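Local atomic coordinates of cytosine-specific methyltransferase (Escherichia coli O157:H7 EDL933, PDB entry 3G7U), a protein that probably methylates carbon 5 of cytosine in DNA with S-adenosyl-L-methionine as methyl donor, as part of a restriction-modification system. Residues Ser55-Ala59 against Glu60-Gly64; Leu176-Asp180 against Glu181-Pro185; Asp189-Val193 against Lys194-Tyr198; Thr258-Ser261 against Lys262-Glu266. All blocks are in the same frame, centred on the assembly; numbering follows the deposited sequence.

Contact 1. Residues Ser55-Ala59 against Glu60-Gly64; sequences SLLNA and EIIKG
Asn58 and Ala59 begin the helix 59-66, with Ile62 N bonded to Asn58 O at 3.0 Å and Lys63 N bonded to Ala59 O at 2.9 Å. Asn58 is the N-cap. Its OD1 accepts from Ile61 N at 2.8 Å, with an N-H...O angle of 162°. The amide N-H points nearly straight at the side-chain oxygen. The first torsion (chi1 62°) sets CG between the backbone N and the carbonyl carbon, which folds the amide back over the first turn. Ile61 crosses this amide at about a right angle. Its CG1 lies 3.3 Å from Asn58 OD1, and its CD1 lies 3.6 Å from Asn58 ND2. The other branch, CG2, meets Leu57 CD2 at 4.0 Å. Leu57 CB also lies 4.1 Å from Ile62 CD1. Leu57, just before the cap, and Ile62, four residues after the cap, form a hydrophobic staple. Helix 94-110 covers the same region: Arg105 binds Leu57 O and Glu109 binds Ala59 N. OD1 supplies an acceptor for Ile61 N, a first-turn amide with no carbonyl four residues back within the helix. Leu57 lays apolar carbon against Ile61 and Ile62, alongside the polar cap.

Contact 2. Residues Leu176-Asp180 against Glu181-Pro185; sequences LDISD and EVFMP
The Phe183 ring has Val182 CG2 over the centre of one face, 3.5 Å above the plane, and Ile178 CG2 beside its CE2 at 3.8 Å. The isoleucine methyl approaches obliquely. The same Ile178 methyl also lies 4.3 Å from Val182 CG2, so one branch serves both partners. Chi1 of -52° puts Ile178 CG1 beside the backbone N and leaves CG2, anti to it, as the branch that meets Phe183. The packing continues beyond the turn. Leu363 and Ile359 of helix 353-367 touch Phe183, as do Leu146 and Ile149 of strand 143-152.

The backbone makes a short, irregular helical turn. Asp180 O is shared by two amides. It accepts from Phe183 N at 2.9 Å, a donor placed well above the carbonyl plane, and weakly from Met184 N at 3.1 Å. Val182 N makes a weak bond to Ser179 O, 3.5 Å, and Val182 CG2 also sits 3.4 Å from that oxygen. Met184 bends past the same turn, its CG 3.3 Å from Asp180 O.

The polar chains of Ser179, Asp180 and Glu181 lie at the surface. Ile178, Val182 and Phe183 form a small apolar cluster that touches helix 353-367, and Ile178 and Phe183 also touch strands 143-152 and 163-171. Two of the three bonds across the turn are weak, while these apolar side chains pack inward.

Contact 3. Residues Asp189-Val193 against Lys194-Tyr198; sequences DPVTV and KDALY
Val193 and Asp195 lie in the first turn of the short helix 193-196, which Thr192 precedes as N-cap. Asp195 is the third residue of the helix and folds back on the cap. Its OD2 accepts weakly from Thr192 N at 3.3 Å. This is one half of a capping box, with the acid receiving the amide of the cap residue. Thr192 OG1 lies 3.0 Å from the same OD2. That second bond is weak and not settled, because the hydroxyl proton has another acceptor within reach. The hydroxyl is brought there by chi1 of 55°, which places OG1 between the backbone N and the carbonyl carbon. Both weak approaches use the same oxygen, OD2. The carbon part of Asp195 is used too: its CB meets Val191 CG1 at 3.8 Å. Val191 CG1 also approaches Ala196 CB at 4.2 Å, a light hydrophobic staple across the cap.

Val193 works through both backbone and side chain. Its O accepts from Leu197 N at 3.0 Å, while Thr192 O takes Ala196 N. Neighbouring parts hold the turn in place. Phe226 of helix 225-231 covers Val191 and Ala196, and Arg326 of helix 321-328 binds the carbonyls of Ala196 and Tyr198. On the far side of the turn, Val193 and Leu197 lie side by side and point the same way, with Val193 CG1 3.9 Å from Leu197 CD1.

Contact 4. Residues Thr258-Ser261 against Lys262-Glu266; sequences TLHS and KIVQE
Ser261 is the N-cap of helix 262-269, and Val264 and Gln265 are the first residues to bond back to it. This turn follows strand 256-258, in the variable region that in this family probably forms the target-recognition part. Ser261 O accepts from Gln265 N at 2.8 Å, with an N-H...O angle of 166° and the donor in the carbonyl plane. That is the first regular bond of the helix. The capping bond itself is weaker: Val264 N reaches Ser261 OG at 3.3 Å. A chi1 of 71° turns OG toward the helix end, where it also lies 3.3 Å from Val264 CG2.

The other methyl of Val264 serves His260. CG1 lies 3.9 Å from His260 CB and 4.1 Å from ND1, and the two side chains cross at about a right angle. The approach to the imidazole is oblique. Within the incoming chain, Thr258 O sits over one face of the ring, offset toward the rim. Beyond the turn, His260 NE2 accepts from the backbone N of Val318, which is consistent with the proton being on ND1. Tyr268, later in the same helix, meets the imidazole edge-to-face. The Val318 bond and the Tyr268 ring limit its rotation. Gln265 CB lies 3.4 Å from Ser261 O, beside the N-H...O bond.

How the contacts relate
The four contacts follow one another along the chain, and none nests in or crosses another. Each is a local turn, so no long loop is closed. Contact 1, after edge strand 48-50, opens helix 59-66, next to helix 94-110. Contact 2 follows strand 163-171 and ties the departing chain to the sheet and to helix 353-367. Contact 3 comes soon after and meets helices 225-231 and 321-328. Contact 4 joins strand 256-258 to helix 262-269; its nearest atoms are about 13 Å from contact 3. Contacts 1 and 4 lie on opposite sides of the chain's centre, their centres about 51 Å apart. Contacts 1, 3 and 4 are helix starts, while contact 2 is an irregular turn.

Contact 1. Residues Ser55-Ala59 against Glu60-Gly64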
# COMPACT_ATOMS: atom_id res chain seq x y z
N SER A 55 -18.89 7.52 6.57
CA SER A 55 -19.85 8.19 7.48
C SER A 55 -21.32 7.76 7.28
O SER A 55 -22.16 7.95 8.18
CB SER A 55 -19.73 9.71 7.40
OG SER A 55 -20.39 10.23 6.27
N LEU A 56 -21.60 7.19 6.12
CA LEU A 56 -22.94 6.74 5.71
C LEU A 56 -23.12 5.24 5.99
O LEU A 56 -24.12 4.64 5.58
CB LEU A 56 -23.16 7.04 4.23
CG LEU A 56 -23.16 8.54 3.83
CD1 LEU A 56 -23.51 8.67 2.37
CD2 LEU A 56 -24.18 9.29 4.68
N LEU A 57 -22.12 4.64 6.66
CA LEU A 57 -22.12 3.19 6.97
C LEU A 57 -22.30 2.95 8.46
O LEU A 57 -21.91 3.76 9.31
CB LEU A 57 -20.83 2.48 6.48
CG LEU A 57 -20.52 2.59 4.97
CD1 LEU A 57 -19.23 1.83 4.65
CD2 LEU A 57 -21.71 2.14 4.04
N ASN A 58 -22.90 1.79 8.77
CA ASN A 58 -22.93 1.26 10.11
C ASN A 58 -22.93 -0.26 10.00
O ASN A 58 -22.96 -0.81 8.88
CB ASN A 58 -24.13 1.78 10.91
CG ASN A 58 -25.45 1.39 10.29
OD1 ASN A 58 -25.60 0.27 9.79
ND2 ASN A 58 -26.40 2.31 10.29
N ALA A 59 -22.86 -0.96 11.13
CA ALA A 59 -22.76 -2.41 11.12
C ALA A 59 -23.92 -3.07 10.39
O ALA A 59 -23.73 -4.04 9.66
CB ALA A 59 -22.67 -2.93 12.59
N GLU A 60 -25.13 -2.57 10.60
CA GLU A 60 -26.32 -3.20 9.97
C GLU A 60 -26.33 -3.01 8.45
O GLU A 60 -26.70 -3.92 7.70
CB GLU A 60 -27.63 -2.66 10.57
CG GLU A 60 -28.09 -3.42 11.81
CD GLU A 60 -28.29 -4.94 11.57
OE1 GLU A 60 -28.96 -5.34 10.59
OE2 GLU A 60 -27.76 -5.73 12.38
N ILE A 61 -25.90 -1.84 8.01
CA ILE A 61 -25.86 -1.54 6.57
C ILE A 61 -24.84 -2.49 5.95
O ILE A 61 -25.09 -3.14 4.91
CB ILE A 61 -25.50 -0.05 6.34
CG1 ILE A 61 -26.71 0.79 6.74
CG2 ILE A 61 -25.18 0.24 4.89
CD1 ILE A 61 -26.46 2.26 6.70
N ILE A 62 -23.68 -2.57 6.60
CA ILE A 62 -22.62 -3.47 6.11
C ILE A 62 -23.02 -4.95 6.05
O ILE A 62 -22.74 -5.64 5.07
CB ILE A 62 -21.29 -3.25 6.88
CG1 ILE A 62 -20.70 -1.91 6.43
CG2 ILE A 62 -20.31 -4.37 6.56
CD1 ILE A 62 -19.60 -1.33 7.33
N LYS A 63 -23.69 -5.44 7.09
CA LYS A 63 -24.21 -6.82 7.06
C LYS A 63 -25.25 -7.00 5.93
O LYS A 63 -25.28 -8.06 5.28
CB LYS A 63 -24.82 -7.20 8.42
CG LYS A 63 -23.81 -7.33 9.56
CD LYS A 63 -24.52 -7.15 10.93
CE LYS A 63 -23.57 -7.38 12.10
NZ LYS A 63 -24.24 -7.01 13.39
N GLY A 64 -26.03 -5.96 5.68
CA GLY A 64 -26.98 -5.88 4.56
C GLY A 64 -26.33 -6.00 3.21
O GLY A 64 -26.88 -6.62 2.31

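Contact 2. Residues Leu176-Asp180 against Glu181-Pro185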
# COMPACT_ATOMS: atom_id res chain seq x y z
N LEU A 176 -5.33 -13.56 23.95
CA LEU A 176 -4.07 -13.81 23.27
C LEU A 176 -2.94 -13.10 23.99
O LEU A 176 -3.14 -12.04 24.59
CB LEU A 176 -4.17 -13.33 21.82
CG LEU A 176 -4.43 -14.36 20.72
CD1 LEU A 176 -4.85 -15.74 21.22
CD2 LEU A 176 -5.46 -13.79 19.78
N ASP A 177 -1.75 -13.69 23.94
CA ASP A 177 -0.53 -12.99 24.37
C ASP A 177 0.19 -12.54 23.13
O ASP A 177 0.40 -13.34 22.21
CB ASP A 177 0.39 -13.91 25.19
CG ASP A 177 -0.29 -14.46 26.44
OD1 ASP A 177 -0.73 -13.66 27.29
OD2 ASP A 177 -0.38 -15.71 26.56
N ILE A 178 0.56 -11.26 23.08
CA ILE A 178 1.26 -10.72 21.91
C ILE A 178 2.63 -10.15 22.25
O ILE A 178 2.75 -9.07 22.84
CB ILE A 178 0.44 -9.65 21.15
CG1 ILE A 178 -0.96 -10.18 20.82
CG2 ILE A 178 1.17 -9.22 19.87
CD1 ILE A 178 -1.85 -9.14 20.25
N SER A 179 3.66 -10.89 21.85
CA SER A 179 5.03 -10.38 21.90
C SER A 179 5.32 -9.66 20.60
O SER A 179 4.70 -9.94 19.56
CB SER A 179 6.03 -11.53 22.11
OG SER A 179 6.20 -12.32 20.94
N ASP A 180 6.29 -8.74 20.64
CA ASP A 180 6.67 -7.99 19.44
C ASP A 180 7.44 -8.85 18.44
O ASP A 180 7.55 -8.50 17.26
CB ASP A 180 7.46 -6.74 19.83
CG ASP A 180 6.58 -5.67 20.46
OD1 ASP A 180 5.41 -5.47 20.02
OD2 ASP A 180 7.06 -5.02 21.42
N GLU A 181 7.95 -9.99 18.91
CA GLU A 181 8.61 -10.97 18.05
C GLU A 181 7.83 -11.17 16.77
O GLU A 181 8.43 -11.24 15.69
CB GLU A 181 8.76 -12.32 18.76
CG GLU A 181 9.36 -13.42 17.88
CD GLU A 181 10.06 -14.51 18.68
OE1 GLU A 181 9.53 -14.91 19.74
OE2 GLU A 181 11.15 -14.96 18.23
N VAL A 182 6.50 -11.23 16.88
CA VAL A 182 5.68 -11.60 15.74
C VAL A 182 5.77 -10.55 14.62
O VAL A 182 5.86 -10.95 13.46
CB VAL A 182 4.19 -12.00 16.12
CG1 VAL A 182 4.18 -13.07 17.24
CG2 VAL A 182 3.35 -10.81 16.52
N PHE A 183 5.85 -9.27 14.98
CA PHE A 183 5.85 -8.15 14.03
C PHE A 183 7.23 -7.64 13.59
O PHE A 183 7.35 -6.84 12.65
CB PHE A 183 5.04 -6.97 14.59
CG PHE A 183 3.61 -7.33 14.91
CD1 PHE A 183 2.78 -7.85 13.93
CD2 PHE A 183 3.11 -7.16 16.21
CE1 PHE A 183 1.44 -8.20 14.23
CE2 PHE A 183 1.78 -7.50 16.53
CZ PHE A 183 0.94 -8.02 15.53
N MET A 184 8.27 -8.10 14.29
CA MET A 184 9.63 -7.65 14.04
C MET A 184 10.15 -8.36 12.83
O MET A 184 9.84 -9.54 12.64
CB MET A 184 10.54 -8.03 15.21
CG MET A 184 10.47 -7.14 16.41
SD MET A 184 11.32 -8.01 17.77
CE MET A 184 13.05 -8.02 17.21
N PRO A 185 10.98 -7.67 12.02
CA PRO A 185 11.56 -8.30 10.85
C PRO A 185 12.69 -9.26 11.19
O PRO A 185 13.60 -8.93 11.96
CB PRO A 185 12.09 -7.12 10.03
CG PRO A 185 12.21 -5.98 10.98
CD PRO A 185 11.42 -6.28 12.20

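Contact 3. Residues Asp189-Val193 against Lys194-Tyr198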
# COMPACT_ATOMS: atom_id res chain seq x y z
N ASP A 189 16.61 -9.61 3.78
CA ASP A 189 17.65 -8.98 2.96
C ASP A 189 17.15 -7.64 2.40
O ASP A 189 16.06 -7.59 1.81
CB ASP A 189 18.08 -9.91 1.83
CG ASP A 189 18.85 -11.13 2.35
OD1 ASP A 189 19.92 -10.93 2.97
OD2 ASP A 189 18.37 -12.27 2.14
N PRO A 190 17.92 -6.55 2.62
CA PRO A 190 17.60 -5.21 2.12
C PRO A 190 17.57 -5.16 0.60
O PRO A 190 18.31 -5.88 -0.07
CB PRO A 190 18.74 -4.35 2.66
CG PRO A 190 19.84 -5.33 2.94
CD PRO A 190 19.18 -6.57 3.38
N VAL A 191 16.66 -4.34 0.06
CA VAL A 191 16.51 -4.23 -1.39
C VAL A 191 16.77 -2.79 -1.71
O VAL A 191 15.99 -1.94 -1.32
CB VAL A 191 15.07 -4.61 -1.86
CG1 VAL A 191 15.00 -4.63 -3.37
CG2 VAL A 191 14.71 -5.98 -1.35
N THR A 192 17.88 -2.50 -2.38
CA THR A 192 18.23 -1.16 -2.78
C THR A 192 17.53 -0.83 -4.11
O THR A 192 16.97 -1.73 -4.76
CB THR A 192 19.75 -1.04 -3.02
OG1 THR A 192 20.14 -2.04 -3.96
CG2 THR A 192 20.51 -1.29 -1.70
N VAL A 193 17.61 0.44 -4.48
CA VAL A 193 17.09 0.94 -5.78
C VAL A 193 17.58 0.07 -6.94
O VAL A 193 16.80 -0.40 -7.76
CB VAL A 193 17.51 2.43 -5.97
CG1 VAL A 193 17.16 2.95 -7.40
CG2 VAL A 193 16.87 3.30 -4.91
N LYS A 194 18.89 -0.19 -6.98
CA LYS A 194 19.48 -0.94 -8.07
C LYS A 194 18.88 -2.31 -8.19
O LYS A 194 18.63 -2.79 -9.29
CB LYS A 194 21.01 -0.99 -7.89
CG LYS A 194 21.79 -2.03 -8.68
CD LYS A 194 23.31 -1.87 -8.41
CE LYS A 194 24.19 -2.38 -9.57
NZ LYS A 194 25.62 -1.87 -9.46
N ASP A 195 18.63 -2.97 -7.06
CA ASP A 195 18.02 -4.31 -7.10
C ASP A 195 16.57 -4.25 -7.54
O ASP A 195 16.09 -5.14 -8.24
CB ASP A 195 18.03 -4.97 -5.71
CG ASP A 195 19.43 -5.12 -5.11
OD1 ASP A 195 20.39 -5.40 -5.87
OD2 ASP A 195 19.55 -4.97 -3.87
N ALA A 196 15.86 -3.21 -7.10
CA ALA A 196 14.39 -3.18 -7.36
C ALA A 196 14.13 -2.91 -8.83
O ALA A 196 13.19 -3.45 -9.40
CB ALA A 196 13.72 -2.10 -6.51
N LEU A 197 15.00 -2.11 -9.44
CA LEU A 197 14.83 -1.66 -10.84
C LEU A 197 15.48 -2.59 -11.87
O LEU A 197 15.38 -2.33 -13.07
CB LEU A 197 15.35 -0.24 -11.00
CG LEU A 197 14.66 0.79 -10.12
CD1 LEU A 197 15.02 2.19 -10.58
CD2 LEU A 197 13.14 0.60 -10.15
N TYR A 198 16.06 -3.70 -11.41
CA TYR A 198 16.75 -4.67 -12.27
C TYR A 198 15.87 -5.13 -13.42
O TYR A 198 14.73 -5.58 -13.19
CB TYR A 198 17.18 -5.93 -11.49
CG TYR A 198 17.58 -7.06 -12.44
CD1 TYR A 198 18.84 -7.07 -13.02
CD2 TYR A 198 16.67 -8.07 -12.81
CE1 TYR A 198 19.21 -8.07 -13.91
CE2 TYR A 198 17.02 -9.05 -13.72
CZ TYR A 198 18.31 -9.03 -14.26
OH TYR A 198 18.71 -9.98 -15.14

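Contact 4. Residues Thr258-Ser261 against Lys262-Glu266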
# COMPACT_ATOMS: atom_id res chain seq x y z
N THR A 258 8.23 10.20 -19.29
CA THR A 258 7.77 11.58 -19.42
C THR A 258 8.73 12.27 -20.38
O THR A 258 9.95 12.10 -20.29
CB THR A 258 7.74 12.25 -18.05
OG1 THR A 258 6.79 11.60 -17.22
CG2 THR A 258 7.36 13.74 -18.15
N LEU A 259 8.20 13.03 -21.33
CA LEU A 259 9.04 13.83 -22.19
C LEU A 259 9.60 15.09 -21.47
O LEU A 259 8.81 15.93 -21.02
CB LEU A 259 8.25 14.23 -23.43
CG LEU A 259 8.97 15.02 -24.51
CD1 LEU A 259 10.08 14.18 -25.13
CD2 LEU A 259 7.92 15.47 -25.56
N HIS A 260 10.92 15.20 -21.40
CA HIS A 260 11.61 16.35 -20.80
C HIS A 260 12.31 17.19 -21.87
O HIS A 260 12.87 16.65 -22.82
CB HIS A 260 12.69 15.91 -19.78
CG HIS A 260 12.18 15.03 -18.67
ND1 HIS A 260 11.21 15.43 -17.79
CD2 HIS A 260 12.53 13.78 -18.29
CE1 HIS A 260 10.97 14.48 -16.91
NE2 HIS A 260 11.76 13.45 -17.19
N SER A 261 12.36 18.51 -21.68
CA SER A 261 13.19 19.36 -22.55
C SER A 261 14.68 19.00 -22.39
O SER A 261 15.06 18.44 -21.36
CB SER A 261 12.96 20.82 -22.24
OG SER A 261 13.52 21.12 -20.99
N LYS A 262 15.52 19.32 -23.39
CA LYS A 262 16.95 18.96 -23.35
C LYS A 262 17.66 19.64 -22.22
O LYS A 262 18.59 19.08 -21.66
CB LYS A 262 17.68 19.28 -24.67
CG LYS A 262 17.32 18.34 -25.81
CD LYS A 262 18.29 17.17 -25.88
CE LYS A 262 19.53 17.55 -26.68
NZ LYS A 262 20.51 16.42 -26.74
N ILE A 263 17.21 20.84 -21.89
CA ILE A 263 17.81 21.58 -20.80
C ILE A 263 17.52 20.89 -19.47
O ILE A 263 18.42 20.75 -18.63
CB ILE A 263 17.44 23.08 -20.85
CG1 ILE A 263 18.29 23.72 -21.96
CG2 ILE A 263 17.68 23.76 -19.49
CD1 ILE A 263 18.20 25.23 -22.10
N VAL A 264 16.29 20.39 -19.32
CA VAL A 264 15.93 19.61 -18.13
C VAL A 264 16.75 18.33 -18.11
O VAL A 264 17.38 17.99 -17.10
CB VAL A 264 14.41 19.35 -18.08
CG1 VAL A 264 14.08 18.29 -17.03
CG2 VAL A 264 13.67 20.63 -17.76
N GLN A 265 16.79 17.66 -19.25
CA GLN A 265 17.51 16.41 -19.40
C GLN A 265 18.99 16.57 -19.06
O GLN A 265 19.58 15.70 -18.42
CB GLN A 265 17.33 15.94 -20.83
CG GLN A 265 17.74 14.55 -21.11
CD GLN A 265 17.19 14.03 -22.43
OE1 GLN A 265 17.76 13.13 -23.03
NE2 GLN A 265 16.08 14.61 -22.89
N GLU A 266 19.60 17.69 -19.47
CA GLU A 266 21.02 17.91 -19.20
C GLU A 266 21.25 18.21 -17.71
O GLU A 266 22.23 17.76 -17.11
CB GLU A 266 21.58 19.03 -20.09
CG GLU A 266 22.07 18.50 -21.45
CD GLU A 266 22.09 19.57 -22.56
OE1 GLU A 266 21.90 20.78 -22.28
OE2 GLU A 266 22.31 19.18 -23.73